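Local coordinates for protein thiamine pyrophosphokinase (Bacillus subtilis, PDB 3LM8) that transfers a pyrophosphate group from ATP to thiamine, giving thiamine diphosphate and AMP, and takes part in thiamine salvage, at residues Q98-T103 with R128-Q133; N134-F139 with I208-T213; D163-T168 with N178-L183. The protein carries 1 engineered substitution. One frame throughout, in Å; residues are numbered along the deposited sequence.

Contacts 1 and 2 share one mixed sheet: strands 126-131 and 134-139 are neighbours in it, the contacts touch, and their centres lie about 10 Å apart. Contact 1, parallel, comes first along the chain; contact 2 is antiparallel, and the 68 residues between its strands contain both segments of contact 3. Contact 3 joins strands 167-170 and 176-181 of a separate four-stranded antiparallel sheet and the short strand 164-165, its centre about 18 Å from that of contact 2 and about 27 Å from that of contact 1. The side chain of I181 is about 6 Å from bound thiamine, that of S212 about 11 Å. The mixed sheet thus runs from the catalytic region to strands leading into the thiamine-binding region.

Contact 1: residues Q98-T103 with R128-Q133; sequences QIFGIT and RLIDKQ
Q98 reaches R128 with CG anti to its own carbonyl carbon (chi1 -77°) and the chain extended beyond, while R128 carries CG anti to the backbone N and bends at chi3. The two side chains run side by side, and R128 NH1 donates to Q98 OE1 at 3.3 Å, a long and bent bond whose donor lies tilted from the amide plane. Q98 NE2 is engaged by N5 OD1, so the amide bridges strand 3-7 and the guanidinium. On the same face F100 lies alongside I130, its CE1 3.7 Å from I130 CB; I130 CD1 also nears Q98 OE1. The other face carries I99 and L129, and I102 from the loop after the strand joins them. Here I102 comes across L129 at about a right angle and brings its CD1 against L129 CD2, which also meets the CD1 of I99 at 4.0 Å. Beyond the strand end T103 OG1 approaches D131 CB. The backbones pair in parallel fashion: I99 N donates to R128 O at 3.0 Å, and I99 O receives I130 N at 2.8 Å. Strand 96-100, helix 107-122 and strand 126-131 form a beta-alpha-beta unit, and the helix packs on the L129 side through I114 and L117, with F110 against I102 and T103. Strand 3-7 borders Q98 and F100, and strand 134-139 continues the sheet beyond R128 and I130.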
ATOM      1  N   GLN A  98       5.369   2.581   1.743  1.00  8.72           N
ATOM      2  CA  GLN A  98       4.960   1.513   0.843  1.00 19.00           C
ATOM      3  C   GLN A  98       4.780   0.251   1.666  1.00 23.68           C
ATOM      4  O   GLN A  98       5.680  -0.163   2.394  1.00 20.16           O
ATOM      5  CB  GLN A  98       5.998   1.317  -0.266  1.00 13.40           C
ATOM      6  CG  GLN A  98       5.909   2.397  -1.344  1.00 21.48           C
ATOM      7  CD  GLN A  98       7.000   2.288  -2.398  1.00 22.71           C
ATOM      8  OE1 GLN A  98       6.744   2.469  -3.601  1.00 27.84           O
ATOM      9  NE2 GLN A  98       8.231   2.008  -1.954  1.00 14.71           N
ATOM     10  N   ILE A  99       3.602  -0.353   1.555  1.00 21.14           N
ATOM     11  CA  ILE A  99       3.280  -1.544   2.328  1.00 22.89           C
ATOM     12  C   ILE A  99       3.074  -2.784   1.474  1.00 20.30           C
ATOM     13  O   ILE A  99       2.385  -2.744   0.448  1.00 24.15           O
ATOM     14  CB  ILE A  99       2.006  -1.323   3.168  1.00 18.81           C
ATOM     15  CG1 ILE A  99       2.096   0.018   3.916  1.00 16.56           C
ATOM     16  CG2 ILE A  99       1.838  -2.475   4.144  1.00  9.75           C
ATOM     17  CD1 ILE A  99       0.826   0.450   4.629  1.00 10.80           C
ATOM     18  N   PHE A 100       3.658  -3.891   1.926  1.00 13.36           N
ATOM     19  CA  PHE A 100       3.561  -5.168   1.223  1.00  7.87           C
ATOM     20  C   PHE A 100       2.943  -6.225   2.140  1.00 18.71           C
ATOM     21  O   PHE A 100       2.800  -5.995   3.348  1.00 23.83           O
ATOM     22  CB  PHE A 100       4.958  -5.611   0.779  1.00  8.31           C
ATOM     23  CG  PHE A 100       5.708  -4.557   0.030  1.00 20.07           C
ATOM     24  CD1 PHE A 100       5.767  -4.581  -1.360  1.00 26.06           C
ATOM     25  CD2 PHE A 100       6.341  -3.516   0.716  1.00 14.64           C
ATOM     26  CE1 PHE A 100       6.451  -3.583  -2.066  1.00 26.43           C
ATOM     27  CE2 PHE A 100       7.027  -2.513   0.026  1.00 21.21           C
ATOM     28  CZ  PHE A 100       7.081  -2.549  -1.372  1.00 18.61           C
ATOM     29  N   GLY A 101       2.601  -7.383   1.569  1.00 20.61           N
ATOM     30  CA  GLY A 101       2.010  -8.454   2.359  1.00 31.33           C
ATOM     31  C   GLY A 101       0.685  -7.933   2.853  1.00 37.40           C
ATOM     32  O   GLY A 101       0.271  -8.161   3.993  1.00 37.80           O
ATOM     33  N   ILE A 102       0.020  -7.231   1.949  1.00 21.46           N
ATOM     34  CA  ILE A 102      -1.240  -6.590   2.224  1.00 20.91           C
ATOM     35  C   ILE A 102      -2.462  -7.346   1.705  1.00 21.67           C
ATOM     36  O   ILE A 102      -3.614  -6.975   1.977  1.00 15.48           O
ATOM     37  CB  ILE A 102      -1.168  -5.163   1.659  1.00 21.62           C
ATOM     38  CG1 ILE A 102      -0.971  -4.188   2.817  1.00 27.15           C
ATOM     39  CG2 ILE A 102      -2.380  -4.852   0.786  1.00 18.72           C
ATOM     40  CD1 ILE A 102      -0.873  -2.747   2.377  1.00 35.09           C
ATOM     41  N   THR A 103      -2.212  -8.411   0.957  1.00 26.02           N
ATOM     42  CA  THR A 103      -3.297  -9.220   0.424  1.00 16.04           C
ATOM     43  C   THR A 103      -3.102 -10.642   0.910  1.00 17.01           C
ATOM     44  O   THR A 103      -2.003 -11.025   1.287  1.00 17.37           O
ATOM     45  CB  THR A 103      -3.314  -9.181  -1.100  1.00 25.15           C
ATOM     46  OG1 THR A 103      -2.001  -9.452  -1.594  1.00 31.20           O
ATOM     47  CG2 THR A 103      -3.751  -7.807  -1.582  1.00 24.55           C
ATOM     48  N   ARG A 128       1.311   3.996  -0.462  1.00 25.12           N
ATOM     49  CA  ARG A 128       0.979   3.096  -1.563  1.00 23.45           C
ATOM     50  C   ARG A 128       0.971   1.658  -1.077  1.00 25.56           C
ATOM     51  O   ARG A 128       1.882   1.253  -0.362  1.00 26.62           O
ATOM     52  CB  ARG A 128       2.017   3.273  -2.683  1.00 25.01           C
ATOM     53  CG  ARG A 128       1.986   2.203  -3.742  1.00 39.44           C
ATOM     54  CD  ARG A 128       3.082   2.404  -4.787  1.00 38.64           C
ATOM     55  NE  ARG A 128       2.880   3.605  -5.592  1.00 37.97           N
ATOM     56  CZ  ARG A 128       3.626   4.700  -5.505  1.00 41.34           C
ATOM     57  NH1 ARG A 128       4.636   4.761  -4.646  1.00 41.29           N
ATOM     58  NH2 ARG A 128       3.360   5.740  -6.280  1.00 43.02           N
ATOM     59  N   LEU A 129      -0.058   0.893  -1.433  1.00 31.48           N
ATOM     60  CA  LEU A 129      -0.109  -0.517  -1.024  1.00 30.07           C
ATOM     61  C   LEU A 129       0.366  -1.308  -2.222  1.00 34.17           C
ATOM     62  O   LEU A 129      -0.008  -0.998  -3.346  1.00 42.42           O
ATOM     63  CB  LEU A 129      -1.529  -0.965  -0.668  1.00 20.77           C
ATOM     64  CG  LEU A 129      -2.437  -0.111   0.226  1.00 30.71           C
ATOM     65  CD1 LEU A 129      -3.718  -0.910   0.473  1.00 14.50           C
ATOM     66  CD2 LEU A 129      -1.753   0.248   1.549  1.00 40.84           C
ATOM     67  N   ILE A 130       1.181  -2.332  -1.994  1.00 27.02           N
ATOM     68  CA  ILE A 130       1.702  -3.117  -3.112  1.00 22.43           C
ATOM     69  C   ILE A 130       1.722  -4.633  -2.941  1.00 27.75           C
ATOM     70  O   ILE A 130       2.098  -5.153  -1.886  1.00 33.89           O
ATOM     71  CB  ILE A 130       3.151  -2.734  -3.432  1.00 29.62           C
ATOM     72  CG1 ILE A 130       3.282  -1.223  -3.609  1.00 27.36           C
ATOM     73  CG2 ILE A 130       3.608  -3.490  -4.675  1.00 31.28           C
ATOM     74  CD1 ILE A 130       4.710  -0.779  -3.834  1.00 23.24           C
ATOM     75  N   ASP A 131       1.334  -5.332  -4.004  1.00 29.15           N
ATOM     76  CA  ASP A 131       1.356  -6.788  -4.031  1.00 27.71           C
ATOM     77  C   ASP A 131       1.817  -7.234  -5.424  1.00 28.07           C
ATOM     78  O   ASP A 131       2.149  -6.405  -6.279  1.00 28.57           O
ATOM     79  CB  ASP A 131      -0.014  -7.386  -3.654  1.00 25.11           C
ATOM     80  CG  ASP A 131      -0.996  -7.440  -4.816  1.00 47.74           C
ATOM     81  OD1 ASP A 131      -1.329  -6.374  -5.364  1.00 49.17           O
ATOM     82  OD2 ASP A 131      -1.444  -8.555  -5.177  1.00 60.45           O
ATOM     83  N   LYS A 132       1.860  -8.543  -5.637  1.00 32.72           N
ATOM     84  CA  LYS A 132       2.303  -9.116  -6.902  1.00 26.01           C
ATOM     85  C   LYS A 132       1.696  -8.476  -8.164  1.00 25.96           C
ATOM     86  O   LYS A 132       2.349  -8.419  -9.202  1.00 30.18           O
ATOM     87  CB  LYS A 132       2.033 -10.627  -6.882  1.00 31.07           C
ATOM     88  CG  LYS A 132       2.117 -11.328  -8.233  1.00 57.99           C
ATOM     89  CD  LYS A 132       1.434 -12.696  -8.170  1.00 70.05           C
ATOM     90  CE  LYS A 132       1.372 -13.373  -9.533  1.00 72.58           C
ATOM     91  NZ  LYS A 132       2.724 -13.612 -10.114  1.00 74.20           N
ATOM     92  N   GLN A 133       0.457  -8.004  -8.099  1.00 25.70           N
ATOM     93  CA  GLN A 133      -0.117  -7.401  -9.295  1.00 18.38           C
ATOM     94  C   GLN A 133      -0.978  -6.165  -9.103  1.00 25.67           C
ATOM     95  O   GLN A 133      -1.752  -5.807  -9.992  1.00 31.96           O
ATOM     96  CB  GLN A 133      -0.886  -8.454 -10.125  1.00 15.58           C
ATOM     97  CG  GLN A 133      -1.803  -9.383  -9.358  1.00 20.39           C
ATOM     98  CD  GLN A 133      -2.278 -10.552 -10.222  1.00 38.63           C
ATOM     99  OE1 GLN A 133      -2.975 -10.355 -11.216  1.00 43.93           O
ATOM    100  NE2 GLN A 133      -1.892 -11.773  -9.846  1.00 42.65           N
TER

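Contact 2: residues N134-F139 with I208-T213; sequences NHIQMF and IMIRST
I208, M209 and N134 each bury more surface than any other residue of the pair, and they meet their partners on both faces of the two strands. I208 stands beside I136, both pointing the same way, with CG2 of I208 3.9 Å from CG2 of I136. Its other branch, CG1, lies anti to the carbonyl carbon and touches M138 CG at 3.7 Å, the selenomethionine crossing it obliquely. Further along this face N134 lies alongside I210, its ND2 3.8 Å from I210 CG2, and the same amide nitrogen approaches the CB of S212. On the reverse face M209, also selenomethionine, has CG anti to the backbone N (chi1 176°), and its selenium end leads away from strand 134-139. Its CB remains at the contact and meets the ring of F139 at the edge, near the ring plane, 4.1 Å from CE1. F139 and F200 form an edge-to-face pair. Strands 134-139 and 207-212 are antiparallel neighbours in the mixed sheet, in which the parallel strands of the catalytic region give way to antiparallel ones from 134-139 onward. H135 and R211 form one hydrogen-bonded pair, Q137 and M209 the next. R211 N donates to H135 O at 3.0 Å, and M209 N to Q137 O at 2.7 Å. I136 and M138 meet helix 107-122, while M209 packs on I155 and F157 of strand 154-159. R211 turns its guanidinium away from strand 134-139, and its NH2 is hydrogen-bonded to the backbone O of E147.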
ATOM      1  N   ASN A 134      -0.826  -5.496  -7.963  1.00 28.31           N
ATOM      2  CA  ASN A 134      -1.613  -4.298  -7.709  1.00 22.44           C
ATOM      3  C   ASN A 134      -0.884  -3.202  -6.933  1.00 20.28           C
ATOM      4  O   ASN A 134       0.029  -3.472  -6.152  1.00 20.12           O
ATOM      5  CB  ASN A 134      -2.911  -4.650  -6.965  1.00 13.38           C
ATOM      6  CG  ASN A 134      -3.720  -5.710  -7.672  1.00 22.70           C
ATOM      7  OD1 ASN A 134      -3.426  -6.901  -7.568  1.00 35.96           O
ATOM      8  ND2 ASN A 134      -4.736  -5.286  -8.408  1.00 22.06           N
ATOM      9  N   HIS A 135      -1.309  -1.963  -7.174  1.00 10.79           N
ATOM     10  CA  HIS A 135      -0.783  -0.786  -6.501  1.00 21.74           C
ATOM     11  C   HIS A 135      -2.013   0.025  -6.127  1.00 21.88           C
ATOM     12  O   HIS A 135      -2.728   0.533  -6.986  1.00 24.22           O
ATOM     13  CB  HIS A 135       0.110   0.038  -7.431  1.00 26.59           C
ATOM     14  CG  HIS A 135       1.478  -0.535  -7.626  1.00 32.11           C
ATOM     15  ND1 HIS A 135       2.447   0.098  -8.373  1.00 33.28           N
ATOM     16  CD2 HIS A 135       2.041  -1.678  -7.170  1.00 34.09           C
ATOM     17  CE1 HIS A 135       3.549  -0.631  -8.367  1.00 30.05           C
ATOM     18  NE2 HIS A 135       3.330  -1.715  -7.644  1.00 27.56           N
ATOM     19  N   ILE A 136      -2.273   0.139  -4.839  1.00 13.90           N
ATOM     20  CA  ILE A 136      -3.438   0.880  -4.401  1.00 15.81           C
ATOM     21  C   ILE A 136      -3.018   2.184  -3.761  1.00 14.16           C
ATOM     22  O   ILE A 136      -2.020   2.234  -3.035  1.00 17.70           O
ATOM     23  CB  ILE A 136      -4.258   0.053  -3.392  1.00 16.81           C
ATOM     24  CG1 ILE A 136      -4.693  -1.244  -4.056  1.00 15.45           C
ATOM     25  CG2 ILE A 136      -5.490   0.836  -2.943  1.00 20.17           C
ATOM     26  CD1 ILE A 136      -5.067  -2.293  -3.101  1.00 17.24           C
ATOM     27  N   GLN A 137      -3.782   3.237  -4.031  1.00 14.48           N
ATOM     28  CA  GLN A 137      -3.487   4.551  -3.475  1.00  9.01           C
ATOM     29  C   GLN A 137      -4.750   5.388  -3.416  1.00 16.30           C
ATOM     30  O   GLN A 137      -5.600   5.329  -4.306  1.00 27.98           O
ATOM     31  CB  GLN A 137      -2.443   5.267  -4.325  1.00 12.92           C
ATOM     32  CG  GLN A 137      -1.356   5.951  -3.532  1.00 25.97           C
ATOM     33  CD  GLN A 137      -0.385   6.709  -4.427  1.00 29.15           C
ATOM     34  OE1 GLN A 137       0.286   6.121  -5.282  1.00 23.73           O
ATOM     35  NE2 GLN A 137      -0.308   8.025  -4.234  1.00 25.15           N
HETATM   36  N   MSE A 138      -4.871   6.160  -2.347  1.00 28.04           N
HETATM   37  CA  MSE A 138      -6.023   7.016  -2.160  1.00 29.50           C
HETATM   38  C   MSE A 138      -5.616   8.461  -2.330  1.00 27.08           C
HETATM   39  O   MSE A 138      -4.504   8.846  -1.986  1.00 37.70           O
HETATM   40  CB  MSE A 138      -6.616   6.809  -0.768  1.00 29.13           C
HETATM   41  CG  MSE A 138      -7.687   5.734  -0.708  1.00 40.01           C
HETATM   42 SE   MSE A 138      -8.596   5.686   0.999  1.00 54.95          SE
HETATM   43  CE  MSE A 138      -8.283   7.500   1.594  1.00 75.94           C
ATOM     44  N   PHE A 139      -6.514   9.268  -2.870  1.00 27.06           N
ATOM     45  CA  PHE A 139      -6.200  10.676  -3.053  1.00 33.77           C
ATOM     46  C   PHE A 139      -7.308  11.614  -2.625  1.00 28.96           C
ATOM     47  O   PHE A 139      -8.505  11.339  -2.815  1.00 32.50           O
ATOM     48  CB  PHE A 139      -5.891  11.007  -4.517  1.00 38.85           C
ATOM     49  CG  PHE A 139      -4.701  10.291  -5.082  1.00 30.88           C
ATOM     50  CD1 PHE A 139      -4.813   8.980  -5.534  1.00 26.70           C
ATOM     51  CD2 PHE A 139      -3.475  10.944  -5.195  1.00 26.26           C
ATOM     52  CE1 PHE A 139      -3.717   8.325  -6.095  1.00 29.23           C
ATOM     53  CE2 PHE A 139      -2.372  10.304  -5.751  1.00 25.59           C
ATOM     54  CZ  PHE A 139      -2.489   8.987  -6.207  1.00 31.35           C
ATOM     55  N   ILE A 208      -9.933   6.355  -4.851  1.00 33.61           N
ATOM     56  CA  ILE A 208      -9.008   5.235  -4.715  1.00 24.11           C
ATOM     57  C   ILE A 208      -8.514   4.926  -6.114  1.00 26.21           C
ATOM     58  O   ILE A 208      -9.272   5.041  -7.077  1.00 30.81           O
ATOM     59  CB  ILE A 208      -9.701   3.971  -4.160  1.00 18.34           C
ATOM     60  CG1 ILE A 208     -10.380   4.287  -2.834  1.00 23.06           C
ATOM     61  CG2 ILE A 208      -8.660   2.858  -3.941  1.00 17.79           C
ATOM     62  CD1 ILE A 208     -11.182   3.130  -2.270  1.00  8.18           C
HETATM   63  N   MSE A 209      -7.250   4.545  -6.235  1.00 15.76           N
HETATM   64  CA  MSE A 209      -6.704   4.212  -7.538  1.00 17.35           C
HETATM   65  C   MSE A 209      -6.027   2.865  -7.496  1.00 27.44           C
HETATM   66  O   MSE A 209      -5.074   2.659  -6.750  1.00 40.60           O
HETATM   67  CB  MSE A 209      -5.688   5.253  -8.000  1.00 24.86           C
HETATM   68  CG  MSE A 209      -5.019   4.897  -9.340  1.00 29.51           C
HETATM   69 SE   MSE A 209      -3.508   6.027  -9.825  1.00 55.87          SE
HETATM   70  CE  MSE A 209      -4.248   6.963 -11.332  1.00114.76           C
ATOM     71  N   ILE A 210      -6.530   1.945  -8.301  1.00 29.11           N
ATOM     72  CA  ILE A 210      -5.958   0.617  -8.374  1.00 31.65           C
ATOM     73  C   ILE A 210      -5.298   0.449  -9.734  1.00 31.68           C
ATOM     74  O   ILE A 210      -5.944   0.580 -10.774  1.00 42.41           O
ATOM     75  CB  ILE A 210      -7.031  -0.492  -8.231  1.00 38.76           C
ATOM     76  CG1 ILE A 210      -7.783  -0.344  -6.908  1.00 39.78           C
ATOM     77  CG2 ILE A 210      -6.371  -1.872  -8.344  1.00  9.34           C
ATOM     78  CD1 ILE A 210      -8.773   0.795  -6.894  1.00 45.35           C
ATOM     79  N   ARG A 211      -4.001   0.190  -9.724  1.00 25.61           N
ATOM     80  CA  ARG A 211      -3.280  -0.047 -10.959  1.00 20.90           C
ATOM     81  C   ARG A 211      -2.991  -1.543 -10.864  1.00 31.72           C
ATOM     82  O   ARG A 211      -2.466  -2.022  -9.853  1.00 35.87           O
ATOM     83  CB  ARG A 211      -2.021   0.813 -10.997  1.00 13.52           C
ATOM     84  CG  ARG A 211      -2.371   2.288 -10.749  1.00 17.51           C
ATOM     85  CD  ARG A 211      -1.244   3.225 -11.096  1.00 22.27           C
ATOM     86  NE  ARG A 211      -0.834   3.057 -12.488  1.00 35.30           N
ATOM     87  CZ  ARG A 211       0.054   3.831 -13.108  1.00 34.73           C
ATOM     88  NH1 ARG A 211       0.631   4.837 -12.455  1.00 43.21           N
ATOM     89  NH2 ARG A 211       0.373   3.592 -14.377  1.00 21.52           N
ATOM     90  N   SER A 212      -3.393  -2.288 -11.892  1.00 37.25           N
ATOM     91  CA  SER A 212      -3.215  -3.730 -11.881  1.00 31.40           C
ATOM     92  C   SER A 212      -2.813  -4.386 -13.190  1.00 36.32           C
ATOM     93  O   SER A 212      -2.562  -3.720 -14.196  1.00 35.13           O
ATOM     94  CB  SER A 212      -4.489  -4.392 -11.352  1.00 28.38           C
ATOM     95  OG  SER A 212      -5.641  -3.668 -11.737  1.00 37.13           O
ATOM     96  N   THR A 213      -2.760  -5.711 -13.160  1.00 36.67           N
ATOM     97  CA  THR A 213      -2.373  -6.489 -14.322  1.00 33.65           C
ATOM     98  C   THR A 213      -3.045  -7.848 -14.258  1.00 41.22           C
ATOM     99  O   THR A 213      -3.552  -8.242 -13.212  1.00 42.68           O
ATOM    100  CB  THR A 213      -0.861  -6.688 -14.338  1.00 40.32           C
ATOM    101  OG1 THR A 213      -0.473  -7.285 -15.575  1.00 47.09           O
ATOM    102  CG2 THR A 213      -0.438  -7.590 -13.192  1.00 37.21           C
TER

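Contact 3: residues D163-T168 with N178-L183; sequences DIHELT and NCHITL
H180 turns the edge of its imidazole toward one face of the H165 ring, an edge-to-face pair with centroids 4.4 Å apart and planes at 74°. CE1 of H180 lies over that face, offset toward the rim. The carboxylate of D163 stands almost perpendicular to the H180 ring, with D163 CB 3.5 Å from H180 CE1. D163 CG is anti to the carbonyl carbon (chi1 -64°), and OD1 takes the L183 N-H at 2.6 Å nearly along its C-O axis, with a weak second bond from T182 OG1. Antiparallel pairs join I164 to I181 and L167 to C179. The register shifts by one between them: E166 and L167 both face C179, and N178 and C179 both face L167, two G1 beta bulges. T168 OG1 accepts N178 N at 2.9 Å. I181 packs its CB on I164 CB, and its CG1 meets L167 CD2 at 3.5 Å. Strand 164-165 pairs with strand 176-181 before the chain turns a corner at E166; strand 167-170 then forms a hairpin with this outermost strand, which includes L176 of the thiamine pocket. Strand 197-202 flanks 167-170, its F202 touching I164 and L167, while P159 of strand 154-159 meets I164 and I181.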
ATOM      1  N   ASP A 163     -19.456  10.791  -2.706  1.00 42.17           N
ATOM      2  CA  ASP A 163     -19.412  10.982  -4.153  1.00 43.64           C
ATOM      3  C   ASP A 163     -18.170  11.764  -4.598  1.00 52.26           C
ATOM      4  O   ASP A 163     -17.633  12.591  -3.857  1.00 55.85           O
ATOM      5  CB  ASP A 163     -20.651  11.737  -4.640  1.00 47.31           C
ATOM      6  CG  ASP A 163     -21.938  10.965  -4.426  1.00 49.83           C
ATOM      7  OD1 ASP A 163     -21.881   9.716  -4.337  1.00 43.34           O
ATOM      8  OD2 ASP A 163     -23.011  11.618  -4.367  1.00 40.48           O
ATOM      9  N   ILE A 164     -17.718  11.494  -5.820  1.00 48.78           N
ATOM     10  CA  ILE A 164     -16.563  12.196  -6.367  1.00 48.62           C
ATOM     11  C   ILE A 164     -17.116  13.298  -7.263  1.00 39.90           C
ATOM     12  O   ILE A 164     -17.984  13.042  -8.099  1.00 39.34           O
ATOM     13  CB  ILE A 164     -15.671  11.260  -7.205  1.00 40.18           C
ATOM     14  CG1 ILE A 164     -15.226  10.066  -6.351  1.00 31.23           C
ATOM     15  CG2 ILE A 164     -14.473  12.039  -7.749  1.00 28.21           C
ATOM     16  CD1 ILE A 164     -14.424  10.446  -5.129  1.00 30.65           C
ATOM     17  N   HIS A 165     -16.616  14.518  -7.087  1.00 39.15           N
ATOM     18  CA  HIS A 165     -17.098  15.658  -7.861  1.00 39.30           C
ATOM     19  C   HIS A 165     -16.120  16.217  -8.869  1.00 39.07           C
ATOM     20  O   HIS A 165     -14.952  16.435  -8.562  1.00 45.15           O
ATOM     21  CB  HIS A 165     -17.536  16.781  -6.918  1.00 41.43           C
ATOM     22  CG  HIS A 165     -18.708  16.415  -6.065  1.00 49.69           C
ATOM     23  ND1 HIS A 165     -18.656  15.409  -5.124  1.00 56.73           N
ATOM     24  CD2 HIS A 165     -19.974  16.889  -6.040  1.00 50.80           C
ATOM     25  CE1 HIS A 165     -19.841  15.276  -4.557  1.00 54.56           C
ATOM     26  NE2 HIS A 165     -20.660  16.162  -5.096  1.00 58.25           N
ATOM     27  N   GLU A 166     -16.627  16.456 -10.074  1.00 37.42           N
ATOM     28  CA  GLU A 166     -15.845  17.014 -11.174  1.00 31.20           C
ATOM     29  C   GLU A 166     -14.579  16.224 -11.518  1.00 32.55           C
ATOM     30  O   GLU A 166     -13.487  16.788 -11.606  1.00 37.99           O
ATOM     31  CB  GLU A 166     -15.484  18.473 -10.866  1.00 18.68           C
ATOM     32  CG  GLU A 166     -16.678  19.408 -10.764  1.00 34.03           C
ATOM     33  CD  GLU A 166     -16.264  20.852 -10.490  1.00 46.28           C
ATOM     34  OE1 GLU A 166     -15.305  21.332 -11.138  1.00 54.01           O
ATOM     35  OE2 GLU A 166     -16.901  21.513  -9.638  1.00 35.87           O
ATOM     36  N   LEU A 167     -14.742  14.919 -11.723  1.00 29.71           N
ATOM     37  CA  LEU A 167     -13.628  14.046 -12.067  1.00 27.83           C
ATOM     38  C   LEU A 167     -13.287  14.190 -13.539  1.00 34.86           C
ATOM     39  O   LEU A 167     -14.155  14.048 -14.402  1.00 43.74           O
ATOM     40  CB  LEU A 167     -13.979  12.579 -11.781  1.00 25.90           C
ATOM     41  CG  LEU A 167     -12.935  11.530 -12.210  1.00 16.45           C
ATOM     42  CD1 LEU A 167     -11.623  11.788 -11.491  1.00 12.86           C
ATOM     43  CD2 LEU A 167     -13.426  10.125 -11.884  1.00  6.86           C
ATOM     44  N   THR A 168     -12.020  14.469 -13.820  1.00 35.37           N
ATOM     45  CA  THR A 168     -11.547  14.619 -15.187  1.00 39.77           C
ATOM     46  C   THR A 168     -10.387  13.674 -15.442  1.00 37.91           C
ATOM     47  O   THR A 168      -9.453  13.590 -14.646  1.00 32.86           O
ATOM     48  CB  THR A 168     -11.084  16.061 -15.455  1.00 42.24           C
ATOM     49  OG1 THR A 168     -12.226  16.930 -15.467  1.00 42.19           O
ATOM     50  CG2 THR A 168     -10.347  16.147 -16.794  1.00 35.77           C
ATOM     51  N   ASN A 178     -15.043  16.714 -16.084  1.00 50.13           N
ATOM     52  CA  ASN A 178     -15.803  17.270 -14.952  1.00 59.68           C
ATOM     53  C   ASN A 178     -17.046  16.437 -14.647  1.00 54.03           C
ATOM     54  O   ASN A 178     -18.160  16.949 -14.501  1.00 54.25           O
ATOM     55  CB  ASN A 178     -16.183  18.729 -15.225  1.00 64.82           C
ATOM     56  CG  ASN A 178     -15.033  19.689 -14.957  1.00 73.03           C
ATOM     57  OD1 ASN A 178     -15.071  20.851 -15.363  1.00 79.13           O
ATOM     58  ND2 ASN A 178     -14.010  19.209 -14.259  1.00 72.54           N
ATOM     59  N   CYS A 179     -16.805  15.135 -14.537  1.00 48.20           N
ATOM     60  CA  CYS A 179     -17.821  14.127 -14.282  1.00 37.20           C
ATOM     61  C   CYS A 179     -18.091  13.948 -12.783  1.00 35.94           C
ATOM     62  O   CYS A 179     -17.193  14.102 -11.954  1.00 42.54           O
ATOM     63  CB  CYS A 179     -17.337  12.805 -14.900  1.00 30.70           C
ATOM     64  SG  CYS A 179     -18.552  11.489 -15.074  1.00 59.51           S
ATOM     65  N   HIS A 180     -19.339  13.640 -12.446  1.00 28.46           N
ATOM     66  CA  HIS A 180     -19.741  13.399 -11.061  1.00 33.94           C
ATOM     67  C   HIS A 180     -19.861  11.887 -10.871  1.00 38.20           C
ATOM     68  O   HIS A 180     -20.728  11.251 -11.475  1.00 37.09           O
ATOM     69  CB  HIS A 180     -21.098  14.031 -10.768  1.00 27.85           C
ATOM     70  CG  HIS A 180     -21.581  13.789  -9.374  1.00 34.99           C
ATOM     71  ND1 HIS A 180     -21.015  14.397  -8.274  1.00 42.00           N
ATOM     72  CD2 HIS A 180     -22.561  12.988  -8.895  1.00 35.26           C
ATOM     73  CE1 HIS A 180     -21.625  13.982  -7.178  1.00 35.24           C
ATOM     74  NE2 HIS A 180     -22.568  13.126  -7.527  1.00 33.31           N
ATOM     75  N   ILE A 181     -18.992  11.312 -10.047  1.00 42.63           N
ATOM     76  CA  ILE A 181     -19.022   9.873  -9.807  1.00 46.61           C
ATOM     77  C   ILE A 181     -19.714   9.601  -8.480  1.00 46.18           C
ATOM     78  O   ILE A 181     -19.255  10.032  -7.419  1.00 41.94           O
ATOM     79  CB  ILE A 181     -17.588   9.261  -9.782  1.00 29.44           C
ATOM     80  CG1 ILE A 181     -16.837   9.640 -11.058  1.00 28.81           C
ATOM     81  CG2 ILE A 181     -17.664   7.739  -9.711  1.00 20.86           C
ATOM     82  CD1 ILE A 181     -17.500   9.132 -12.310  1.00 25.95           C
ATOM     83  N   THR A 182     -20.831   8.890  -8.552  1.00 51.11           N
ATOM     84  CA  THR A 182     -21.598   8.568  -7.361  1.00 50.12           C
ATOM     85  C   THR A 182     -20.996   7.375  -6.622  1.00 55.38           C
ATOM     86  O   THR A 182     -20.435   6.468  -7.234  1.00 54.33           O
ATOM     87  CB  THR A 182     -23.068   8.270  -7.716  1.00 43.86           C
ATOM     88  OG1 THR A 182     -23.819   8.106  -6.511  1.00 45.04           O
ATOM     89  CG2 THR A 182     -23.177   6.998  -8.560  1.00 52.20           C
ATOM     90  N   LEU A 183     -21.117   7.391  -5.300  1.00 49.47           N
ATOM     91  CA  LEU A 183     -20.584   6.335  -4.448  1.00 30.40           C
ATOM     92  C   LEU A 183     -21.105   4.941  -4.799  1.00 29.72           C
ATOM     93  O   LEU A 183     -22.312   4.732  -4.930  1.00 36.29           O
ATOM     94  CB  LEU A 183     -20.919   6.645  -2.991  1.00 24.47           C
ATOM     95  CG  LEU A 183     -20.439   5.628  -1.964  1.00 21.11           C
ATOM     96  CD1 LEU A 183     -18.968   5.878  -1.617  1.00  6.54           C
ATOM     97  CD2 LEU A 183     -21.308   5.721  -0.739  1.00 18.93           C
TER